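Local coordinates for deoxycytidylate deaminase (Cyanophage S-TIM5, PDB 4P9E), which catalyses the zinc-dependent deamination of dCMP to dUMP and is allosterically inhibited by dTTP, at the interface of chains A and B. Numbering follows the deposited sequence. Chains: chain A/B, Deoxycytidylate deaminase.

Contact 1: the interface of chains A and B. Residues chain A 51-53, 67; chain B 127, 130-131.
A:Phe67 meets B:Val127 tip to tip, and the contact is largely apolar. B:Val127 lies in helix 123-130 and sends two methyls to the aromatic ring. B:Val127 CG2 sits over one face, 3.4 Å from the centroid of the A:Phe67 ring, as a CH-pi contact. It is shifted from the centre toward the rim, nearest CZ. Both methyls lie on one side of the ring, CG2 over the face and CG1 beyond the rim at CE1. The phenylalanine CG is anti to its own carbonyl carbon (chi1 -72°), which carries the ring toward the helix of the other chain.

A second apolar group joins A:Phe52 to B:Leu131. Here the ring is met at its edge. The methyl B:Leu131 CD2 lies in the ring plane, 3.7 Å from A:Phe52 CD1. The two side chains cross obliquely. A:Phe52 has CG anti to the backbone N (chi1 -157°), which turns the CD1 edge toward B:Leu131. B:Leu131 CD2 also lies 3.9 Å from the backbone N of A:Phe52, and it approaches the carbonyl carbon of A:Gly51. One methyl therefore packs against both the ring edge and the loop backbone.

The amide of B:Gln130 supplies the polar end of the patch. Its plane is only 12° from that of the A:Phe52 ring, but it is displaced past the rim rather than stacked. The side-chain oxygen B:Gln130 OE1 lies 3.9 Å from A:Phe52 CE1. B:Gln130 OE1 also stands in plane at the edge of the imidazole, 3.9 Å from A:His53 CD2. These are van der Waals contacts with ring carbons, not hydrogen bonds. A:Phe52 CE2 lies above one face of the A:His53 ring, toward its rim.

The patch packs loop 51-53 and A:Phe67 against the C-terminal half of helix 123-130 and the B:Leu131 that follows it. A:Gly51 belongs to the dTTP site, so this packing may link the regulatory region to the subunit interface.

Contact 2: the interface of chains A and B. Residues chain A 99-100, 103, 123, 127; chain B 66-67.
The carbonyl oxygen O of B:Pro66 is lined by the side chain of A:Lys103. B:Pro66 O lies 3.3 Å from the methylene A:Lys103 CD and 3.7 Å from A:Lys103 NZ, the side-chain amino nitrogen. Neither approach is a hydrogen bond. The lysine chain bends at CG-CD (chi3 -57°), turning its amino end toward A:Asp100. There A:Lys103 NZ forms a long salt bridge of 3.8 Å with the carboxylate oxygen A:Asp100 OD1. This bridge lies within chain A and may help to steady the lysine.

The remaining contacts are apolar and centre on B:Phe67. The A:Lys103 methylenes run past the ring at CD1. A:Lys103 CG lies 3.6 Å from B:Phe67 CD1, and A:Lys103 CD packs against the phenylalanine backbone. From the first turn of helix 99-107, A:Pro99 CB comes to the ring tip, 3.6 Å from B:Phe67 CZ. A:Val127 of helix 123-130 supplies the methyl packing on this ring.

B:Phe67 is thus held between two helices of chain A. A:Pro99 and A:Asp100 lie between the zinc ligands A:Cys98 and A:Cys101 of the deaminase PCXXC motif. The site joins the two chains in the deposited assembly, probably as in the working enzyme. It lies close to the catalytic zinc, and may help to hold that helix start in place.

Contact 1: the interface of chains A and B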
loop_
_atom_site.group_PDB
_atom_site.type_symbol
_atom_site.label_atom_id
_atom_site.label_comp_id
_atom_site.label_asym_id
_atom_site.label_seq_id
_atom_site.Cartn_x
_atom_site.Cartn_y
_atom_site.Cartn_z
ATOM N N GLY A 51 13.686 -21.094 9.661
ATOM C CA GLY A 51 13.681 -22.446 9.126
ATOM C C GLY A 51 15.047 -23.017 8.798
ATOM O O GLY A 51 15.165 -24.140 8.326
ATOM N N PHE A 52 16.090 -22.272 9.124
ATOM C CA PHE A 52 17.449 -22.781 9.049
ATOM C C PHE A 52 17.649 -23.785 10.174
ATOM O O PHE A 52 16.914 -23.771 11.157
ATOM C CB PHE A 52 18.439 -21.637 9.217
ATOM C CG PHE A 52 19.794 -21.912 8.647
ATOM C CD1 PHE A 52 19.949 -22.209 7.309
ATOM C CD2 PHE A 52 20.917 -21.848 9.443
ATOM C CE1 PHE A 52 21.197 -22.447 6.783
ATOM C CE2 PHE A 52 22.164 -22.086 8.920
ATOM C CZ PHE A 52 22.304 -22.386 7.588
ATOM N N HIS A 53 18.566 -24.724 9.979
ATOM C CA HIS A 53 18.676 -25.859 10.886
ATOM C C HIS A 53 19.414 -25.503 12.166
ATOM O O HIS A 53 18.874 -25.644 13.260
ATOM C CB HIS A 53 19.328 -27.056 10.190
ATOM C CG HIS A 53 20.711 -26.785 9.695
ATOM N ND1 HIS A 53 21.811 -26.778 10.526
ATOM C CD2 HIS A 53 21.177 -26.508 8.455
ATOM C CE1 HIS A 53 22.891 -26.506 9.819
ATOM N NE2 HIS A 53 22.535 -26.339 8.559
ATOM N N PHE A 67 25.713 -17.565 6.598
ATOM C CA PHE A 67 24.271 -17.511 6.369
ATOM C C PHE A 67 23.436 -16.803 7.441
ATOM O O PHE A 67 22.210 -16.805 7.383
ATOM C CB PHE A 67 23.717 -18.888 5.992
ATOM C CG PHE A 67 24.113 -19.306 4.603
ATOM C CD1 PHE A 67 23.425 -18.821 3.495
ATOM C CD2 PHE A 67 25.215 -20.128 4.396
ATOM C CE1 PHE A 67 23.809 -19.175 2.208
ATOM C CE2 PHE A 67 25.601 -20.489 3.107
ATOM C CZ PHE A 67 24.894 -20.012 2.013
ATOM N N VAL B 127 21.594 -23.615 -0.496
ATOM C CA VAL B 127 20.979 -22.981 0.652
ATOM C C VAL B 127 19.560 -22.513 0.360
ATOM O O VAL B 127 18.659 -22.726 1.170
ATOM C CB VAL B 127 21.848 -21.861 1.214
ATOM C CG1 VAL B 127 20.990 -20.708 1.701
ATOM C CG2 VAL B 127 22.692 -22.426 2.350
ATOM N N GLN B 130 17.617 -25.641 0.679
ATOM C CA GLN B 130 17.509 -25.966 2.096
ATOM C C GLN B 130 16.380 -25.169 2.713
ATOM O O GLN B 130 15.557 -25.707 3.457
ATOM C CB GLN B 130 18.798 -25.610 2.833
ATOM C CG GLN B 130 19.974 -26.538 2.597
ATOM C CD GLN B 130 21.164 -26.161 3.470
ATOM O OE1 GLN B 130 20.994 -25.698 4.602
ATOM N NE2 GLN B 130 22.376 -26.342 2.941
ATOM N N LEU B 131 16.341 -23.880 2.370
ATOM C CA LEU B 131 15.412 -22.926 2.976
ATOM C C LEU B 131 14.031 -22.874 2.327
ATOM O O LEU B 131 13.196 -22.063 2.722
ATOM C CB LEU B 131 16.038 -21.529 3.013
ATOM C CG LEU B 131 17.232 -21.412 3.960
ATOM C CD1 LEU B 131 17.878 -20.042 3.889
ATOM C CD2 LEU B 131 16.800 -21.731 5.378
#

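Contact 2: the interface of chains A and B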
loop_
_atom_site.group_PDB
_atom_site.type_symbol
_atom_site.label_atom_id
_atom_site.label_comp_id
_atom_site.label_asym_id
_atom_site.label_seq_id
_atom_site.Cartn_x
_atom_site.Cartn_y
_atom_site.Cartn_z
ATOM N N PRO A 99 30.007 -2.489 6.059
ATOM C CA PRO A 99 29.904 -1.923 4.712
ATOM C C PRO A 99 28.755 -2.492 3.864
ATOM O O PRO A 99 28.188 -1.729 3.088
ATOM C CB PRO A 99 31.260 -2.274 4.089
ATOM C CG PRO A 99 32.177 -2.316 5.235
ATOM C CD PRO A 99 31.383 -2.945 6.339
ATOM N N ASP A 100 28.421 -3.776 4.012
ATOM C CA ASP A 100 27.365 -4.404 3.210
ATOM C C ASP A 100 25.970 -3.885 3.578
ATOM O O ASP A 100 25.091 -3.746 2.722
ATOM C CB ASP A 100 27.391 -5.933 3.349
ATOM C CG ASP A 100 28.761 -6.541 3.025
ATOM O OD1 ASP A 100 29.476 -5.984 2.146
ATOM O OD2 ASP A 100 29.117 -7.576 3.657
ATOM N N LYS A 103 25.753 0.016 2.192
ATOM C CA LYS A 103 25.386 0.159 0.783
ATOM C C LYS A 103 23.882 0.158 0.611
ATOM O O LYS A 103 23.328 0.891 -0.215
ATOM C CB LYS A 103 25.865 -1.038 -0.041
ATOM C CG LYS A 103 27.328 -1.335 -0.070
ATOM C CD LYS A 103 27.607 -2.574 -0.951
ATOM C CE LYS A 103 26.843 -3.809 -0.505
ATOM N NZ LYS A 103 27.485 -5.059 -0.996
ATOM N N ASP A 123 34.284 1.841 8.456
ATOM C CA ASP A 123 34.113 2.120 7.040
ATOM C C ASP A 123 32.650 2.328 6.667
ATOM O O ASP A 123 32.329 3.194 5.863
ATOM C CB ASP A 123 34.719 0.996 6.202
ATOM C CG ASP A 123 36.211 0.844 6.421
ATOM O OD1 ASP A 123 36.853 1.818 6.857
ATOM O OD2 ASP A 123 36.745 -0.252 6.156
ATOM N N VAL A 127 31.136 5.809 4.581
ATOM C CA VAL A 127 30.430 5.621 3.331
ATOM C C VAL A 127 28.993 6.117 3.401
ATOM O O VAL A 127 28.525 6.793 2.486
ATOM C CB VAL A 127 30.515 4.179 2.842
ATOM C CG1 VAL A 127 29.213 3.755 2.189
ATOM C CG2 VAL A 127 31.676 4.066 1.862
ATOM N N PRO B 66 33.989 -3.249 -2.499
ATOM C CA PRO B 66 33.041 -3.758 -1.502
ATOM C C PRO B 66 31.736 -2.968 -1.473
ATOM O O PRO B 66 30.765 -3.405 -0.844
ATOM C CB PRO B 66 33.793 -3.563 -0.180
ATOM C CG PRO B 66 34.667 -2.401 -0.433
ATOM C CD PRO B 66 35.134 -2.583 -1.853
ATOM N N PHE B 67 31.706 -1.824 -2.149
ATOM C CA PHE B 67 30.509 -0.987 -2.125
ATOM C C PHE B 67 29.575 -1.098 -3.334
ATOM O O PHE B 67 28.604 -0.354 -3.446
ATOM C CB PHE B 67 30.851 0.461 -1.764
ATOM C CG PHE B 67 31.223 0.620 -0.316
ATOM C CD1 PHE B 67 30.236 0.700 0.662
ATOM C CD2 PHE B 67 32.556 0.619 0.080
ATOM C CE1 PHE B 67 30.573 0.811 2.006
ATOM C CE2 PHE B 67 32.898 0.734 1.426
ATOM C CZ PHE B 67 31.904 0.832 2.387
#

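The centres of contact 1 and contact 2 are about 26 Å apart on one two-fold symmetric interface. Phe67 and Val127 serve in both, with the chains exchanged, so the same pair occurs once in each direction. Helix 123-130 is likewise common to both. Contact 1 extends this pair to the loop at Gly51, near the dTTP site. Contact 2 extends it to helix 99-107. The centre of contact 2 is about 11 Å from A:Glu72, that of contact 1 about 18 Å. Together they could couple regulatory and catalytic regions across the A-B pair of the deposited six-copy assembly.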